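Local structure of histone-lysine N-methyltransferase family member SUVH9 (Arabidopsis thaliana, 4NJ5) at residues A163-R166 / S167-Y170; A54-M57 / M58-C61; E7-R10 / Q11-E14; S272-E275 / P276-Y279; E14-R17 / K18-I22. The protein contributes to gene silencing as a non-catalytic SUVH-family member that may bind methylated DNA and recruit RNA polymerase V to chromatin. All coordinates share one frame; numbering follows the deposited sequence.

Interaction 1 (A163-R166 / S167-Y170); sequences AMER and SMYY
Arg166 O receives the backbone N-H of Tyr170 at 2.8 Å, and three further i to i+4 bonds link Ala163 to Ser167, Met164 to Met168 and Glu165 to Tyr169. They form the last turns of helix 159-169, and Tyr170 is the first residue to leave helical backbone angles. Among the side chains, the leading term is a cation-pi contact: Arg166 CZ stands 4.7 Å from the centroid of the Tyr169 ring, 22° off the ring normal. The guanidinium does not lie flat on that face, since the two planes are inclined by 56°. With its CG anti to the backbone N (chi1 177°), Tyr169 runs alongside the arginine, and NH1 approaches its CB at 3.3 Å. Glu165 OE2 sits 3.5 Å from Arg166 NH1, but well out of the guanidinium plane, which makes this a purely electrostatic pairing. Arg166 NE forms a salt bridge with Glu115, whose carboxylate also bonds Tyr170 OH. Packing completes the contact: Arg166 CG meets the edge of the Tyr170 ring, 3.8 Å from CE2, and the Met168 methyl CE touches Glu165 OE1 at 3.3 Å. Ile199, on a strand of the SRA-domain sheet, packs against Met164 and Met168. The chemistry implies a cation salt-bridged by Glu115, with the Glu165 charge nearby and the Tyr169 face against it, an environment that would probably stabilise the charged guanidinium.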
# COMPACT_ATOMS: atom_id res chain seq x y z
N ALA A 163 25.89 5.64 -21.68
CA ALA A 163 25.96 5.06 -20.35
C ALA A 163 25.50 3.60 -20.35
O ALA A 163 26.08 2.77 -19.66
CB ALA A 163 25.13 5.88 -19.38
N MET A 164 24.45 3.31 -21.11
CA MET A 164 23.96 1.95 -21.28
C MET A 164 25.06 1.09 -21.89
O MET A 164 25.37 0.00 -21.38
CB MET A 164 22.72 1.91 -22.17
CG MET A 164 21.47 2.54 -21.57
SD MET A 164 20.80 1.61 -20.17
CE MET A 164 20.12 0.18 -21.00
N GLU A 165 25.65 1.58 -22.98
CA GLU A 165 26.76 0.90 -23.64
C GLU A 165 27.89 0.57 -22.67
O GLU A 165 28.38 -0.56 -22.62
CB GLU A 165 27.27 1.78 -24.79
CG GLU A 165 28.76 1.64 -25.09
CD GLU A 165 29.11 0.33 -25.76
OE1 GLU A 165 28.23 -0.26 -26.43
OE2 GLU A 165 30.27 -0.11 -25.63
N ARG A 166 28.27 1.56 -21.88
CA ARG A 166 29.34 1.39 -20.92
C ARG A 166 28.98 0.38 -19.84
O ARG A 166 29.83 -0.40 -19.40
CB ARG A 166 29.69 2.74 -20.29
CG ARG A 166 31.03 3.29 -20.74
CD ARG A 166 31.14 3.37 -22.25
NE ARG A 166 32.53 3.29 -22.69
CZ ARG A 166 33.11 2.17 -23.12
NH1 ARG A 166 32.42 1.05 -23.19
NH2 ARG A 166 34.39 2.19 -23.49
N SER A 167 27.73 0.39 -19.40
CA SER A 167 27.28 -0.57 -18.41
C SER A 167 27.31 -1.99 -18.97
O SER A 167 27.60 -2.94 -18.24
CB SER A 167 25.89 -0.22 -17.87
OG SER A 167 25.98 0.78 -16.87
N MET A 168 27.02 -2.13 -20.26
CA MET A 168 27.20 -3.43 -20.91
C MET A 168 28.66 -3.82 -20.85
O MET A 168 29.00 -4.94 -20.49
CB MET A 168 26.77 -3.40 -22.37
CG MET A 168 27.13 -4.69 -23.11
SD MET A 168 26.74 -4.68 -24.87
CE MET A 168 27.84 -3.40 -25.45
N TYR A 169 29.52 -2.87 -21.21
CA TYR A 169 30.95 -3.11 -21.27
C TYR A 169 31.53 -3.51 -19.92
O TYR A 169 32.32 -4.45 -19.83
CB TYR A 169 31.67 -1.87 -21.81
CG TYR A 169 33.18 -1.98 -21.84
CD1 TYR A 169 33.84 -2.49 -22.95
CD2 TYR A 169 33.95 -1.54 -20.77
CE1 TYR A 169 35.22 -2.58 -22.98
CE2 TYR A 169 35.32 -1.63 -20.79
CZ TYR A 169 35.95 -2.15 -21.90
OH TYR A 169 37.32 -2.24 -21.93
N TYR A 170 31.15 -2.80 -18.86
CA TYR A 170 31.73 -3.04 -17.54
C TYR A 170 30.92 -4.03 -16.70
O TYR A 170 31.22 -4.25 -15.53
CB TYR A 170 31.91 -1.72 -16.78
CG TYR A 170 32.92 -0.78 -17.41
CD1 TYR A 170 34.29 -1.00 -17.25
CD2 TYR A 170 32.51 0.31 -18.16
CE1 TYR A 170 35.22 -0.14 -17.83
CE2 TYR A 170 33.43 1.16 -18.74
CZ TYR A 170 34.78 0.93 -18.58
OH TYR A 170 35.69 1.79 -19.15

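Interaction 2 (A54-M57 / M58-C61); sequences AGSM and MRDC
Residues 54-61 run through the last turns of helix 46-60: Met58 N bonds Ala54 O at 2.9 Å, and the pattern continues at Arg59 and Asp60. The final bond, from Cys61 N to Met57 O, is weak at 3.3 Å. Arg59 folds back over the preceding turn. Its CG stands anti to the backbone N (chi1 -178°) and a bend at chi3 lays one guanidinium face over Ser56, with NH1 3.6 Å from Ser56 CB. The edge of the same group serves Asp60: NH1 donates to OD1 at 3.2 Å, with the acceptor only 3° out of the guanidinium plane, while NE adds a weak second bond. This is the C-terminal end of a helix that packs on helix 8-35, where Met57 meets Leu26 and both Ala54 and Met58 meet Tyr23. Asp60 OD2 comes within 3.1 Å of Ser56 O, two acceptors with no proton to share, and the arginine charge may offset that repulsion. Replacing Arg59 by an alanine would probably leave the Asp60 carboxylate without its ionic mate and take away the guanidinium that packs on Ser56. Ser56 OG looks elsewhere, bonding Lys53 O with OG set between the backbone N and the carbonyl carbon (chi1 72°). On another side of the helix, Met58 CG rests 3.4 Å from Ala54 O, and Gly55 O takes a second donor, the indole NE1 of Trp64.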
# COMPACT_ATOMS: atom_id res chain seq x y z
N ALA A 54 6.29 16.93 -2.73
CA ALA A 54 6.72 16.14 -1.58
C ALA A 54 8.15 15.67 -1.77
O ALA A 54 8.98 15.75 -0.86
CB ALA A 54 5.78 14.96 -1.37
N GLY A 55 8.45 15.18 -2.97
CA GLY A 55 9.80 14.81 -3.33
C GLY A 55 10.82 15.93 -3.14
O GLY A 55 11.84 15.72 -2.48
N SER A 56 10.55 17.10 -3.71
CA SER A 56 11.51 18.21 -3.65
C SER A 56 11.72 18.71 -2.22
O SER A 56 12.84 19.06 -1.82
CB SER A 56 11.08 19.36 -4.55
OG SER A 56 9.96 20.05 -4.01
N MET A 57 10.64 18.73 -1.45
CA MET A 57 10.71 19.10 -0.04
C MET A 57 11.55 18.10 0.74
O MET A 57 12.33 18.48 1.61
CB MET A 57 9.31 19.19 0.57
CG MET A 57 8.52 20.39 0.08
SD MET A 57 6.89 20.43 0.83
CE MET A 57 7.31 20.71 2.55
N MET A 58 11.40 16.81 0.45
CA MET A 58 12.22 15.82 1.13
C MET A 58 13.68 15.91 0.68
O MET A 58 14.59 15.58 1.44
CB MET A 58 11.67 14.41 0.94
CG MET A 58 10.45 14.14 1.79
SD MET A 58 9.90 12.44 1.69
CE MET A 58 11.25 11.59 2.47
N ARG A 59 13.89 16.36 -0.55
CA ARG A 59 15.24 16.55 -1.05
C ARG A 59 15.94 17.67 -0.29
O ARG A 59 17.10 17.54 0.09
CB ARG A 59 15.24 16.87 -2.54
CG ARG A 59 16.63 17.02 -3.12
CD ARG A 59 16.60 17.90 -4.35
NE ARG A 59 15.85 19.13 -4.10
CZ ARG A 59 14.97 19.65 -4.95
NH1 ARG A 59 14.34 20.77 -4.64
NH2 ARG A 59 14.73 19.05 -6.10
N ASP A 60 15.22 18.76 -0.07
CA ASP A 60 15.79 19.89 0.66
C ASP A 60 16.14 19.54 2.11
O ASP A 60 17.02 20.17 2.71
CB ASP A 60 14.84 21.09 0.63
CG ASP A 60 14.52 21.55 -0.78
OD1 ASP A 60 15.40 21.44 -1.66
OD2 ASP A 60 13.39 22.03 -1.01
N CYS A 61 15.45 18.55 2.68
CA CYS A 61 15.70 18.16 4.07
C CYS A 61 16.69 17.01 4.19
O CYS A 61 16.80 16.40 5.26
CB CYS A 61 14.39 17.76 4.75
SG CYS A 61 13.19 19.09 4.93

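Interaction 3 (E7-R10 / Q11-E14); sequences ESER and QFRE
Four consecutive i to i+4 bonds join residues 7-10 to residues 11-14, from Gln11 N to Glu7 O (2.9 Å) through to Glu14 N to Arg10 O, the bonding of a helix that continues beyond residue 14. On one side of it Gln11 reaches back toward the start of the helix. Its CG is anti to the carbonyl carbon (chi1 -65°) and the chain is extended beyond, which carries CG to 3.3 Å from Glu7 O and OE1 up to Ser8. There Ser8 OG donates a weak bond of 3.3 Å to OE1, and the same oxygen lies 3.2 Å from Ser8 CA. The arrangement belongs to the opening turns of helix 8-35, where a serine hydroxyl pairs with a side chain one turn on. Phe12, on a neighbouring side, leans over the same residue: CD2 of its ring is 3.1 Å from Ser8 O, which approaches obliquely, while the Phe12 N-H already bonds that oxygen. Its CB also rests 3.4 Å from Glu9 O, and the ring touches Pro76 beyond the helix. The two arginines reach other parts of the chain. Arg10 pairs with Asp466, whereas Arg13 reaches Asp82 and Gly77 O. Arg10 NE remains 4.9 Å from Glu14 OE2, opposite charges near each other but not touching; the principal partner of that glutamate is Arg17.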
# COMPACT_ATOMS: atom_id res chain seq x y z
N GLU A 7 21.21 -8.48 10.29
CA GLU A 7 20.16 -7.68 10.91
C GLU A 7 20.31 -6.22 10.48
O GLU A 7 19.42 -5.39 10.70
CB GLU A 7 20.18 -7.80 12.44
CG GLU A 7 21.30 -7.02 13.12
CD GLU A 7 20.85 -6.41 14.44
OE1 GLU A 7 19.65 -6.07 14.56
OE2 GLU A 7 21.69 -6.25 15.34
N SER A 8 21.46 -5.91 9.88
CA SER A 8 21.65 -4.61 9.26
C SER A 8 20.71 -4.50 8.07
O SER A 8 20.29 -3.40 7.70
CB SER A 8 23.11 -4.43 8.82
OG SER A 8 23.96 -4.42 9.95
N GLU A 9 20.38 -5.64 7.48
CA GLU A 9 19.37 -5.71 6.42
C GLU A 9 18.04 -5.21 6.97
O GLU A 9 17.35 -4.40 6.34
CB GLU A 9 19.24 -7.15 5.93
CG GLU A 9 18.83 -7.27 4.47
CD GLU A 9 19.80 -6.55 3.55
OE1 GLU A 9 21.02 -6.72 3.72
OE2 GLU A 9 19.33 -5.80 2.66
N ARG A 10 17.71 -5.69 8.17
CA ARG A 10 16.51 -5.28 8.89
C ARG A 10 16.55 -3.79 9.19
O ARG A 10 15.53 -3.10 9.10
CB ARG A 10 16.40 -6.08 10.20
CG ARG A 10 15.46 -5.50 11.23
CD ARG A 10 14.03 -5.99 11.03
NE ARG A 10 13.19 -5.73 12.20
CZ ARG A 10 11.97 -6.22 12.37
NH1 ARG A 10 11.43 -7.00 11.44
NH2 ARG A 10 11.28 -5.94 13.47
N GLN A 11 17.73 -3.29 9.55
CA GLN A 11 17.91 -1.86 9.81
C GLN A 11 17.64 -1.02 8.56
O GLN A 11 16.98 0.01 8.63
CB GLN A 11 19.30 -1.61 10.38
CG GLN A 11 19.50 -2.24 11.75
CD GLN A 11 20.92 -2.13 12.28
OE1 GLN A 11 21.88 -2.50 11.62
NE2 GLN A 11 21.04 -1.60 13.49
N PHE A 12 18.17 -1.47 7.43
CA PHE A 12 17.91 -0.84 6.14
C PHE A 12 16.41 -0.83 5.82
O PHE A 12 15.85 0.20 5.41
CB PHE A 12 18.67 -1.56 5.03
CG PHE A 12 20.16 -1.35 5.06
CD1 PHE A 12 20.69 -0.08 5.25
CD2 PHE A 12 21.02 -2.42 4.89
CE1 PHE A 12 22.06 0.11 5.28
CE2 PHE A 12 22.40 -2.23 4.92
CZ PHE A 12 22.92 -0.97 5.11
N ARG A 13 15.76 -1.97 6.02
CA ARG A 13 14.33 -2.10 5.73
C ARG A 13 13.52 -1.14 6.60
O ARG A 13 12.55 -0.54 6.14
CB ARG A 13 13.87 -3.55 5.95
CG ARG A 13 12.49 -3.88 5.42
CD ARG A 13 12.31 -3.47 3.96
NE ARG A 13 11.09 -4.03 3.39
CZ ARG A 13 10.60 -3.72 2.20
NH1 ARG A 13 9.48 -4.29 1.77
NH2 ARG A 13 11.22 -2.84 1.42
N GLU A 14 13.95 -0.99 7.85
CA GLU A 14 13.30 -0.07 8.77
C GLU A 14 13.47 1.39 8.33
O GLU A 14 12.50 2.16 8.33
CB GLU A 14 13.84 -0.27 10.19
CG GLU A 14 12.99 0.35 11.28
CD GLU A 14 11.66 -0.37 11.48
OE1 GLU A 14 10.86 0.11 12.31
OE2 GLU A 14 11.42 -1.41 10.84

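Interaction 4 (S272-E275 / P276-Y279); sequences SDQE and PLYY
This is a short-range turn contact in the loop between strands 264-267 and 280-281, within the Pre-SET motif region: two overlapping beta turns fold residues 276-279 back on Gln274 and Glu275. The evidence is a pair of i to i+3 backbone bonds, Leu277 N to Gln274 O at 3.2 Å and Tyr278 N to Glu275 O at 2.9 Å. In each the donor stands more than 40° out of the carbonyl plane, off the lone pairs. The Glu275 side chain carries the longer reach. Its CG is anti to the backbone N (chi1 171°) and the chain is extended, bringing it across the Tyr279 ring, whose CE2 lies 3.6 Å from CG. Tyr279 OH then donates a weak bond of 3.1 Å to OE2, with carboxylate and ring planes 85° apart. An alanine in place of Glu275 would probably leave the Tyr279 hydroxyl without this acceptor and remove the CG that lies against the ring. Arg455 also engages Tyr279, through a cation-pi contact. Tyr278 turns one ring face to Gln274 O, with CE2 3.5 Å from that carbonyl oxygen. Inward, Pro276 and Leu277 pack on Leu266 of strand 264-267, and Leu277 also meets Ile251, joining the turn to the neighbouring four-stranded sheet. Gln274 and Leu277 run alongside each other, OE1 of the amide lying 3.7 Å from the methyl CD2.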
# COMPACT_ATOMS: atom_id res chain seq x y z
N SER A 272 -6.87 -30.84 1.81
CA SER A 272 -8.32 -30.91 1.62
C SER A 272 -9.12 -30.16 2.69
O SER A 272 -10.35 -30.24 2.71
CB SER A 272 -8.77 -32.36 1.54
OG SER A 272 -8.12 -33.03 0.49
N ASP A 273 -8.43 -29.45 3.58
CA ASP A 273 -9.11 -28.73 4.65
C ASP A 273 -9.96 -27.59 4.10
O ASP A 273 -9.51 -26.82 3.25
CB ASP A 273 -8.10 -28.18 5.66
CG ASP A 273 -8.76 -27.75 6.95
OD1 ASP A 273 -9.43 -28.60 7.58
OD2 ASP A 273 -8.61 -26.58 7.35
N GLN A 274 -11.18 -27.49 4.59
CA GLN A 274 -12.10 -26.44 4.15
C GLN A 274 -12.81 -25.78 5.32
O GLN A 274 -13.98 -25.43 5.22
CB GLN A 274 -13.13 -27.03 3.18
CG GLN A 274 -12.57 -27.70 1.94
CD GLN A 274 -13.66 -28.20 1.02
OE1 GLN A 274 -14.85 -28.08 1.32
NE2 GLN A 274 -13.27 -28.77 -0.12
N GLU A 275 -12.09 -25.63 6.44
CA GLU A 275 -12.66 -25.04 7.66
C GLU A 275 -13.42 -23.70 7.53
O GLU A 275 -14.49 -23.56 8.12
CB GLU A 275 -11.59 -24.92 8.77
CG GLU A 275 -12.06 -24.13 9.99
CD GLU A 275 -11.08 -24.18 11.15
OE1 GLU A 275 -11.05 -25.21 11.87
OE2 GLU A 275 -10.35 -23.18 11.37
N PRO A 276 -12.88 -22.72 6.78
CA PRO A 276 -13.58 -21.43 6.71
C PRO A 276 -15.03 -21.52 6.23
O PRO A 276 -15.84 -20.67 6.62
CB PRO A 276 -12.74 -20.63 5.70
CG PRO A 276 -11.38 -21.19 5.84
CD PRO A 276 -11.58 -22.66 6.08
N LEU A 277 -15.35 -22.52 5.42
CA LEU A 277 -16.71 -22.74 4.94
C LEU A 277 -17.68 -23.00 6.10
O LEU A 277 -18.84 -22.59 6.06
CB LEU A 277 -16.74 -23.92 3.97
CG LEU A 277 -16.96 -23.65 2.48
CD1 LEU A 277 -16.42 -22.30 2.07
CD2 LEU A 277 -16.32 -24.75 1.65
N TYR A 278 -17.19 -23.65 7.14
CA TYR A 278 -18.02 -24.10 8.25
C TYR A 278 -18.39 -23.03 9.28
O TYR A 278 -19.19 -23.29 10.18
CB TYR A 278 -17.34 -25.30 8.90
CG TYR A 278 -17.08 -26.42 7.93
CD1 TYR A 278 -18.07 -26.86 7.07
CD2 TYR A 278 -15.83 -27.03 7.85
CE1 TYR A 278 -17.84 -27.88 6.17
CE2 TYR A 278 -15.59 -28.05 6.95
CZ TYR A 278 -16.61 -28.47 6.12
OH TYR A 278 -16.39 -29.48 5.22
N TYR A 279 -17.81 -21.84 9.17
CA TYR A 279 -18.28 -20.72 9.98
C TYR A 279 -19.48 -20.10 9.27
O TYR A 279 -19.63 -20.25 8.05
CB TYR A 279 -17.20 -19.65 10.16
CG TYR A 279 -15.96 -20.13 10.87
CD1 TYR A 279 -15.88 -20.10 12.26
CD2 TYR A 279 -14.86 -20.58 10.16
CE1 TYR A 279 -14.73 -20.53 12.91
CE2 TYR A 279 -13.72 -21.01 10.80
CZ TYR A 279 -13.66 -20.98 12.18
OH TYR A 279 -12.52 -21.41 12.81

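Interaction 5 (E14-R17 / K18-I22); sequences EHVR and KTRMI
Two first torsions bring His15 and Thr19 together: His15 CG lies opposite the backbone N (chi1 175°), while Thr19 OG1, opposite its carbonyl carbon (chi1 -56°), comes beside the backbone N and within reach of His15 O. Both lie in the first half of helix 8-35, which here keeps regular i to i+4 bonding, such as Lys18 N to Glu14 O at 3.0 Å. Thr19 grips His15 O twice, through its backbone N and through OG1 at 2.9 Å, the hydroxyl coming from above the carbonyl plane. The hydroxyl oxygen also sits over one face of the His15 ring, shifted toward its rim, with NE2 the ring atom closest to it at 3.5 Å. On another side of the helix, Arg17 bends at chi3 so that its guanidinium edge meets the Glu14 carboxylate, whose CD lies in the guanidinium plane. NE gives OE2 a weak bond of 3.2 Å; a second bond from NH2 to OE1 makes this a salt bridge, although its modelled length is doubtfully short. Arg17 is buried, and its charge has further partners in Arg420 O and the Trp421 ring. Lys18 NZ remains 4.8 Å from Arg17 NH2, like charges not in contact; the Glu14 carboxylate that pairs with the arginine probably eases their repulsion. Arg20 leads away to Glu89, its CG first passing 3.3 Å from Val16 O. Met21 runs beside Arg17, pointing the same way, and its methyl CE ends 3.6 Å from NH1.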
# COMPACT_ATOMS: atom_id res chain seq x y z
N GLU A 14 13.95 -0.99 7.85
CA GLU A 14 13.30 -0.07 8.77
C GLU A 14 13.47 1.39 8.33
O GLU A 14 12.50 2.16 8.33
CB GLU A 14 13.84 -0.27 10.19
CG GLU A 14 12.99 0.35 11.28
CD GLU A 14 11.66 -0.37 11.48
OE1 GLU A 14 10.86 0.11 12.31
OE2 GLU A 14 11.42 -1.41 10.84
N HIS A 15 14.69 1.76 7.95
CA HIS A 15 14.92 3.10 7.43
C HIS A 15 14.01 3.40 6.24
O HIS A 15 13.38 4.46 6.19
CB HIS A 15 16.39 3.32 7.03
CG HIS A 15 16.63 4.64 6.37
ND1 HIS A 15 16.65 5.83 7.07
CD2 HIS A 15 16.83 4.97 5.07
CE1 HIS A 15 16.87 6.83 6.24
NE2 HIS A 15 16.98 6.34 5.02
N VAL A 16 13.93 2.46 5.30
CA VAL A 16 13.05 2.62 4.14
C VAL A 16 11.59 2.79 4.57
O VAL A 16 10.86 3.62 4.02
CB VAL A 16 13.16 1.44 3.16
CG1 VAL A 16 12.00 1.44 2.17
CG2 VAL A 16 14.48 1.50 2.42
N ARG A 17 11.17 2.00 5.56
CA ARG A 17 9.82 2.08 6.09
C ARG A 17 9.51 3.50 6.57
O ARG A 17 8.52 4.12 6.14
CB ARG A 17 9.64 1.07 7.22
CG ARG A 17 8.20 0.87 7.66
CD ARG A 17 8.09 -0.30 8.64
NE ARG A 17 8.67 0.00 9.95
CZ ARG A 17 8.02 0.63 10.92
NH1 ARG A 17 6.77 1.04 10.73
NH2 ARG A 17 8.62 0.86 12.08
N LYS A 18 10.37 4.03 7.44
CA LYS A 18 10.21 5.39 7.94
C LYS A 18 10.20 6.43 6.82
O LYS A 18 9.41 7.39 6.84
CB LYS A 18 11.32 5.72 8.95
CG LYS A 18 11.19 5.01 10.28
CD LYS A 18 9.99 5.51 11.06
CE LYS A 18 9.80 4.76 12.37
NZ LYS A 18 10.97 4.92 13.28
N THR A 19 11.07 6.24 5.83
CA THR A 19 11.15 7.18 4.72
C THR A 19 9.83 7.22 3.96
O THR A 19 9.31 8.30 3.64
CB THR A 19 12.29 6.84 3.74
OG1 THR A 19 13.53 6.78 4.44
CG2 THR A 19 12.37 7.90 2.65
N ARG A 20 9.27 6.05 3.67
CA ARG A 20 8.03 5.98 2.92
C ARG A 20 6.87 6.58 3.72
O ARG A 20 6.00 7.26 3.15
CB ARG A 20 7.72 4.54 2.48
CG ARG A 20 8.74 4.00 1.47
CD ARG A 20 8.19 2.84 0.66
NE ARG A 20 7.12 3.26 -0.25
CZ ARG A 20 6.61 2.48 -1.20
NH1 ARG A 20 7.07 1.25 -1.38
NH2 ARG A 20 5.64 2.94 -1.99
N MET A 21 6.87 6.34 5.03
CA MET A 21 5.86 6.94 5.89
C MET A 21 5.90 8.47 5.83
O MET A 21 4.86 9.14 5.73
CB MET A 21 6.03 6.47 7.33
CG MET A 21 5.08 5.37 7.73
SD MET A 21 5.09 5.14 9.52
CE MET A 21 6.74 4.46 9.74
N ILE A 22 7.11 9.02 5.89
CA ILE A 22 7.29 10.46 5.76
C ILE A 22 6.79 10.96 4.40
O ILE A 22 6.03 11.92 4.34
CB ILE A 22 8.76 10.88 5.94
CG1 ILE A 22 9.18 10.73 7.40
CG2 ILE A 22 8.96 12.32 5.48
CD1 ILE A 22 10.58 11.22 7.69

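Along the chain the order is interaction 3, 5, 2, 1, then 4. Interactions 3 and 5 follow one another on helix 8-35, sharing Glu14, with centres 11 Å apart. Interaction 2, on helix 46-60, lies 14 Å from interaction 5 between centres and touches it: Met58 CE packs 3.9 Å from Thr19 CG2. These three thus describe one N-terminal helix pair. Interaction 1, in the SRA domain, is about 31 Å from interactions 2 and 3, centre to centre. Interaction 4, in the Pre-SET region, lies across the chain's centre from interactions 2 and 5, 50 and 38 Å away between centres. Side chains of helix 8-35 bond residues as far apart in sequence as Asp82 and Asp466, tying distant parts of the chain together.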